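Local coordinates for protein ZmpA Glycopeptidase (Clostridium perfringens, PDB 6XSX) that is probably a zinc-dependent metalloprotease that cleaves glycosylated proteins, this chain being its catalytic M60 peptidase module, at residues Phe306-Gly311 / Leu358-Lys363; Asn32-Ser37 / Val42-Asp47. All coordinates share one frame; numbering follows the deposited sequence.

Interaction 1: Phe306-Gly311 / Leu358-Lys363. With EDO (1,2-ethanediol), chain G.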
loop_
_atom_site.group_PDB
_atom_site.type_symbol
_atom_site.label_atom_id
_atom_site.label_comp_id
_atom_site.label_asym_id
_atom_site.label_seq_id
_atom_site.Cartn_x
_atom_site.Cartn_y
_atom_site.Cartn_z
ATOM N N PHE A 306 -2.646 1.996 -6.688
ATOM C CA PHE A 306 -1.435 2.690 -7.091
ATOM C C PHE A 306 -1.060 2.316 -8.522
ATOM O O PHE A 306 -0.494 3.142 -9.235
ATOM C CB PHE A 306 -0.328 2.564 -6.035
ATOM C CG PHE A 306 -0.316 3.709 -5.050
ATOM C CD1 PHE A 306 0.339 4.896 -5.348
ATOM C CD2 PHE A 306 -0.994 3.620 -3.843
ATOM C CE1 PHE A 306 0.324 5.962 -4.454
ATOM C CE2 PHE A 306 -1.012 4.683 -2.950
ATOM C CZ PHE A 306 -0.342 5.850 -3.256
ATOM N N GLU A 307 -1.389 1.079 -8.922
ATOM C CA GLU A 307 -1.255 0.657 -10.308
ATOM C C GLU A 307 -2.220 1.450 -11.193
ATOM O O GLU A 307 -1.820 2.005 -12.219
ATOM C CB GLU A 307 -1.468 -0.854 -10.420
ATOM C CG GLU A 307 -0.206 -1.634 -10.104
ATOM C CD GLU A 307 -0.356 -3.139 -9.976
ATOM O OE1 GLU A 307 -1.485 -3.609 -9.671
ATOM O OE2 GLU A 307 0.662 -3.833 -10.171
ATOM N N ARG A 308 -3.487 1.521 -10.778
ATOM C CA ARG A 308 -4.506 2.183 -11.581
ATOM C C ARG A 308 -4.205 3.676 -11.731
ATOM O O ARG A 308 -4.324 4.211 -12.831
ATOM C CB ARG A 308 -5.900 1.988 -10.981
ATOM C CG ARG A 308 -6.990 2.768 -11.699
ATOM C CD ARG A 308 -8.208 2.909 -10.806
ATOM N NE ARG A 308 -9.395 3.318 -11.544
ATOM C CZ ARG A 308 -10.642 3.303 -11.074
ATOM N NH1 ARG A 308 -10.900 2.906 -9.837
ATOM N NH2 ARG A 308 -11.631 3.698 -11.851
ATOM N N ILE A 309 -3.822 4.354 -10.639
ATOM C CA ILE A 309 -3.682 5.803 -10.738
ATOM C C ILE A 309 -2.482 6.180 -11.604
ATOM O O ILE A 309 -2.374 7.334 -11.986
ATOM C CB ILE A 309 -3.664 6.522 -9.373
ATOM C CG1 ILE A 309 -2.427 6.163 -8.541
ATOM C CG2 ILE A 309 -4.970 6.288 -8.632
ATOM C CD1 ILE A 309 -2.381 6.821 -7.183
ATOM N N LYS A 310 -1.607 5.214 -11.931
ATOM C CA LYS A 310 -0.456 5.481 -12.784
ATOM C C LYS A 310 -0.692 4.961 -14.204
ATOM O O LYS A 310 0.184 5.085 -15.057
ATOM C CB LYS A 310 0.824 4.879 -12.189
ATOM C CG LYS A 310 1.387 5.570 -10.947
ATOM C CD LYS A 310 2.833 5.177 -10.601
ATOM C CE LYS A 310 3.106 3.684 -10.640
ATOM N NZ LYS A 310 2.424 2.942 -9.547
ATOM N N GLY A 311 -1.876 4.382 -14.465
ATOM C CA GLY A 311 -2.195 3.818 -15.774
ATOM C C GLY A 311 -1.514 2.471 -16.021
ATOM O O GLY A 311 -1.392 2.021 -17.155
ATOM N N LEU A 358 -15.747 -3.647 -7.891
ATOM C CA LEU A 358 -16.625 -2.609 -7.364
ATOM C C LEU A 358 -15.896 -1.268 -7.329
ATOM O O LEU A 358 -16.526 -0.234 -7.523
ATOM C CB LEU A 358 -17.145 -2.997 -5.974
ATOM C CG LEU A 358 -18.023 -4.251 -5.920
ATOM C CD1 LEU A 358 -18.385 -4.624 -4.484
ATOM C CD2 LEU A 358 -19.283 -4.096 -6.767
ATOM N N GLN A 359 -14.572 -1.298 -7.104
ATOM C CA GLN A 359 -13.753 -0.095 -7.032
ATOM C C GLN A 359 -13.477 0.447 -8.437
ATOM O O GLN A 359 -13.393 1.657 -8.633
ATOM C CB GLN A 359 -12.446 -0.368 -6.285
ATOM C CG GLN A 359 -11.496 0.823 -6.223
ATOM C CD GLN A 359 -12.011 1.973 -5.384
ATOM O OE1 GLN A 359 -12.926 1.829 -4.578
ATOM N NE2 GLN A 359 -11.433 3.141 -5.582
ATOM N N LEU A 360 -13.346 -0.450 -9.416
ATOM C CA LEU A 360 -13.227 -0.021 -10.804
ATOM C C LEU A 360 -14.524 0.683 -11.216
ATOM O O LEU A 360 -14.492 1.698 -11.907
ATOM C CB LEU A 360 -12.955 -1.245 -11.689
ATOM C CG LEU A 360 -11.546 -1.842 -11.615
ATOM C CD1 LEU A 360 -11.519 -3.216 -12.281
ATOM C CD2 LEU A 360 -10.535 -0.935 -12.304
ATOM N N TYR A 361 -15.665 0.144 -10.766
ATOM C CA TYR A 361 -16.978 0.649 -11.141
ATOM C C TYR A 361 -17.213 2.025 -10.528
ATOM O O TYR A 361 -17.743 2.908 -11.196
ATOM C CB TYR A 361 -18.081 -0.338 -10.748
ATOM C CG TYR A 361 -19.484 0.194 -10.921
ATOM C CD1 TYR A 361 -20.008 0.439 -12.184
ATOM C CD2 TYR A 361 -20.284 0.472 -9.824
ATOM C CE1 TYR A 361 -21.292 0.932 -12.355
ATOM C CE2 TYR A 361 -21.570 0.967 -9.972
ATOM C CZ TYR A 361 -22.077 1.193 -11.243
ATOM O OH TYR A 361 -23.334 1.695 -11.406
ATOM N N ASP A 362 -16.806 2.191 -9.260
ATOM C CA ASP A 362 -17.020 3.433 -8.529
ATOM C C ASP A 362 -15.886 3.626 -7.524
ATOM O O ASP A 362 -15.837 2.970 -6.475
ATOM C CB ASP A 362 -18.393 3.426 -7.848
ATOM C CG ASP A 362 -18.798 4.732 -7.176
ATOM O OD1 ASP A 362 -17.907 5.519 -6.790
ATOM O OD2 ASP A 362 -20.008 4.941 -7.031
ATOM N N LYS A 363 -15.006 4.577 -7.855
ATOM C CA LYS A 363 -13.783 4.864 -7.127
ATOM C C LYS A 363 -14.053 5.332 -5.693
ATOM O O LYS A 363 -13.117 5.376 -4.897
ATOM C CB LYS A 363 -12.969 5.902 -7.902
ATOM C CG LYS A 363 -13.593 7.288 -7.957
ATOM C CD LYS A 363 -12.822 8.205 -8.878
ATOM C CE LYS A 363 -13.030 9.660 -8.534
ATOM N NZ LYS A 363 -12.093 10.526 -9.286
HETATM C C1 EDO G . -19.847 3.504 -3.702
HETATM O O1 EDO G . -19.556 4.536 -2.774
HETATM C C2 EDO G . -21.256 3.544 -4.171
HETATM O O2 EDO G . -21.719 4.865 -4.361
HETATM O O HOH W 1 -9.066 3.043 -7.863
HETATM O O HOH W 2 -14.697 4.699 -11.225
#
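A single extended side chain, that of Arg-308, makes every close approach between these two helix ends, whose nearest CA atoms, those of Arg-308 and Leu-360, stay 9.0 Å apart. Its CG lies opposite the backbone N (chi1 174°) and the chain runs on nearly straight to NE, which carries the guanidinium to the last turn of helix 347-361. There Arg-308 NH1 donates to Gln-359 O at 3.0 Å. The bond is bent, with an N-H...O angle of 144°, and NH1 stands 46° above the carbonyl plane. From the guanidinium's own side, Gln-359 O sits at the edge, tilted somewhat from its plane. Over one face lies the methyl Leu-360 CD2, 4.4 Å from Arg-308 CZ, so a polar edge and an apolar face are used together.

Late in a helix, carbonyls begin to run out of main-chain donors. Here Leu-358 O still receives Asp-362 N, while Gln-359 O takes Arg-308 NH1: a helix C-terminus receiving a cationic group, which the negative end of the helix dipole probably favours. The donor side also ends its helix here: Gly-311, with positive phi, closes helix 301-309 in a Schellman motif, its N bonded to Arg-308 O.

Water extends the grip. One molecule accepts from Arg-308 NH1 at 2.7 Å and from Gln-359 NE2; another accepts from Arg-308 NH2 and donates to Leu-360 O at 3.1 Å. Gln-359 NE2 also donates to Lys-363 O at 2.9 Å, while its OE1 accepts from Trp-366 N at the start of the next helix, bonds that fix the rotation of this amide beside the arginine. Tyr-439 of helix 437-440 touches Arg-308 and Leu-360 alike.

Interaction 2: Asn32-Ser37 / Val42-Asp47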
loop_
_atom_site.group_PDB
_atom_site.type_symbol
_atom_site.label_atom_id
_atom_site.label_comp_id
_atom_site.label_asym_id
_atom_site.label_seq_id
_atom_site.Cartn_x
_atom_site.Cartn_y
_atom_site.Cartn_z
ATOM N N ASN A 32 0.905 8.880 22.034
ATOM C CA ASN A 32 1.366 7.512 21.885
ATOM C C ASN A 32 0.882 6.980 20.541
ATOM O O ASN A 32 -0.300 6.697 20.377
ATOM C CB ASN A 32 0.853 6.633 23.022
ATOM C CG ASN A 32 1.387 5.224 22.908
ATOM O OD1 ASN A 32 1.454 4.670 21.815
ATOM N ND2 ASN A 32 1.801 4.653 24.025
ATOM N N SER A 33 1.798 6.857 19.579
ATOM C CA SER A 33 1.381 6.590 18.216
ATOM C C SER A 33 0.922 5.140 18.071
ATOM O O SER A 33 0.166 4.829 17.159
ATOM C CB SER A 33 2.454 6.955 17.234
ATOM O OG SER A 33 3.590 6.126 17.415
ATOM N N ILE A 34 1.353 4.264 18.991
ATOM C CA ILE A 34 0.937 2.867 18.965
ATOM C C ILE A 34 -0.548 2.790 19.323
ATOM O O ILE A 34 -1.307 2.080 18.667
ATOM C CB ILE A 34 1.782 1.984 19.913
ATOM C CG1 ILE A 34 3.282 2.042 19.610
ATOM C CG2 ILE A 34 1.264 0.546 19.940
ATOM C CD1 ILE A 34 3.624 1.794 18.170
ATOM N N LYS A 35 -0.943 3.521 20.376
ATOM C CA LYS A 35 -2.323 3.521 20.839
ATOM C C LYS A 35 -3.224 4.175 19.796
ATOM O O LYS A 35 -4.285 3.642 19.485
ATOM C CB LYS A 35 -2.473 4.201 22.205
ATOM C CG LYS A 35 -1.969 3.398 23.400
ATOM C CD LYS A 35 -2.837 2.197 23.735
ATOM C CE LYS A 35 -2.355 1.427 24.948
ATOM N NZ LYS A 35 -2.170 2.317 26.119
ATOM N N GLU A 36 -2.783 5.324 19.261
ATOM C CA GLU A 36 -3.525 6.023 18.223
ATOM C C GLU A 36 -3.729 5.106 17.019
ATOM O O GLU A 36 -4.792 5.127 16.400
ATOM C CB GLU A 36 -2.826 7.327 17.827
ATOM C CG GLU A 36 -2.840 8.367 18.935
ATOM C CD GLU A 36 -4.208 8.835 19.399
ATOM O OE1 GLU A 36 -5.218 8.461 18.781
ATOM O OE2 GLU A 36 -4.256 9.578 20.386
ATOM N N SER A 37 -2.692 4.315 16.700
ATOM C CA SER A 37 -2.744 3.355 15.607
ATOM C C SER A 37 -3.910 2.392 15.817
ATOM O O SER A 37 -4.716 2.172 14.915
ATOM C CB SER A 37 -1.448 2.587 15.483
ATOM O OG SER A 37 -0.443 3.367 14.854
ATOM N N VAL A 42 -4.678 0.508 12.200
ATOM C CA VAL A 42 -3.418 0.357 11.479
ATOM C C VAL A 42 -2.377 -0.271 12.407
ATOM O O VAL A 42 -2.596 -0.376 13.612
ATOM C CB VAL A 42 -2.932 1.658 10.804
ATOM C CG1 VAL A 42 -4.003 2.239 9.891
ATOM C CG2 VAL A 42 -2.475 2.692 11.826
ATOM N N TRP A 43 -1.245 -0.681 11.825
ATOM C CA TRP A 43 -0.348 -1.638 12.446
ATOM C C TRP A 43 0.756 -0.922 13.227
ATOM O O TRP A 43 1.888 -0.849 12.766
ATOM C CB TRP A 43 0.220 -2.587 11.381
ATOM C CG TRP A 43 0.890 -3.796 11.956
ATOM C CD1 TRP A 43 1.265 -3.976 13.254
ATOM C CD2 TRP A 43 1.294 -4.986 11.253
ATOM N NE1 TRP A 43 1.853 -5.198 13.412
ATOM C CE2 TRP A 43 1.885 -5.845 12.207
ATOM C CE3 TRP A 43 1.199 -5.423 9.927
ATOM C CZ2 TRP A 43 2.393 -7.103 11.872
ATOM C CZ3 TRP A 43 1.702 -6.665 9.593
ATOM C CH2 TRP A 43 2.289 -7.495 10.555
ATOM N N ASN A 44 0.392 -0.364 14.390
ATOM C CA ASN A 44 1.298 0.132 15.423
ATOM C C ASN A 44 2.411 0.998 14.841
ATOM O O ASN A 44 3.589 0.658 14.945
ATOM C CB ASN A 44 1.851 -1.007 16.281
ATOM C CG ASN A 44 0.749 -1.871 16.855
ATOM O OD1 ASN A 44 -0.358 -1.395 17.091
ATOM N ND2 ASN A 44 1.034 -3.150 17.035
ATOM N N PHE A 45 2.029 2.132 14.253
ATOM C CA PHE A 45 2.988 3.013 13.606
ATOM C C PHE A 45 3.904 3.610 14.671
ATOM O O PHE A 45 3.457 3.860 15.790
ATOM C CB PHE A 45 2.260 4.120 12.844
ATOM C CG PHE A 45 1.555 3.679 11.585
ATOM C CD1 PHE A 45 1.479 2.337 11.233
ATOM C CD2 PHE A 45 0.922 4.608 10.770
ATOM C CE1 PHE A 45 0.817 1.942 10.079
ATOM C CE2 PHE A 45 0.265 4.213 9.613
ATOM C CZ PHE A 45 0.220 2.879 9.266
ATOM N N GLN A 46 5.183 3.805 14.307
ATOM C CA GLN A 46 6.158 4.491 15.144
ATOM C C GLN A 46 6.017 5.998 14.929
ATOM O O GLN A 46 5.236 6.447 14.090
ATOM C CB GLN A 46 7.583 4.039 14.806
ATOM C CG GLN A 46 7.749 2.529 14.662
ATOM C CD GLN A 46 7.307 1.776 15.897
ATOM O OE1 GLN A 46 6.432 0.906 15.841
ATOM N NE2 GLN A 46 7.885 2.127 17.032
ATOM N N ASP A 47 6.784 6.776 15.696
ATOM C CA ASP A 47 6.756 8.220 15.558
ATOM C C ASP A 47 8.154 8.787 15.793
ATOM O O ASP A 47 8.298 9.837 16.422
ATOM C CB ASP A 47 5.736 8.832 16.514
ATOM C CG ASP A 47 5.420 10.273 16.175
ATOM O OD1 ASP A 47 5.600 10.659 14.996
ATOM O OD2 ASP A 47 4.984 10.992 17.086
#
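Ser-37 OG is held from two directions: it accepts from Phe-45 N at 2.8 Å, with an N-H...O angle of 154°, and donates to Ser-33 O, also at 2.8 Å. A chi1 of -77°, with OG opposite the carbonyl carbon, puts the hydroxyl between Ser-33 O, one turn back, and the Phe-45 amide. Ser-33 O in turn receives two donors, Ser-37 OG and Ser-37 N, arriving from opposite faces of its carbonyl plane.

The second serine works in the reverse sense. Ser-33 OG donates to Phe-45 O at 2.8 Å, standing 34° from that carbonyl plane, so both polar backbone atoms of Phe-45 are bound by serine hydroxyls one helical turn apart. This spacing matches i and i+4, which places Ser-33 and Ser-37 on the same face of helix 33-39. A backbone bond from Val-42 N to Ser-37 O, 3.2 Å long, ties in the beginning of the returning segment.

Apolar atoms fill in around these bonds. Ile-34 CD1 reaches Phe-45 O at 3.2 Å, and Ile-34 crosses the side chain of Asn-44 at about a right angle, its CG2 packed against Asn-44 OD1, whose hydrogen bond comes from Gln-38 NE2. Val-42 CG2 stands 3.6 Å above the centre of the Phe-45 ring and meets Ser-37 OG as well; edge-to-face contacts with Phe-238 and Phe-287 continue the aromatic packing.

Asn-32 caps the start of the helix, its OD1 accepting from Lys-35 N at 3.0 Å. The whole is a short N-capped helix whose following loop folds back along it, held by serine hydroxyls to the Phe-45 backbone, before the chain enters strand 49-56 of the large mixed sheet.

In the fold
Interaction 2 closes within a few residues of chain and is buried, whereas interaction 1 joins helix ends 47 residues apart at a partly buried, watered place; their nearest atoms are about 12 Å apart and they share no element. Interaction 1 rests on a long charged side chain reaching a helix C-terminus, with 154 Å² of surface buried. Interaction 2 buries 366 Å², its polar part made largely by neutral serine hydroxyls on backbone atoms, with Ile-34, Val-42, Asn-44 and Phe-45 adding packing. Helix 277-286, carrying an HExxH pattern consistent with a zinc metalloprotease though no metal is bound to it here, touches interaction 2 through Asn-286; interaction 1 belongs to the helical part of the M60 module.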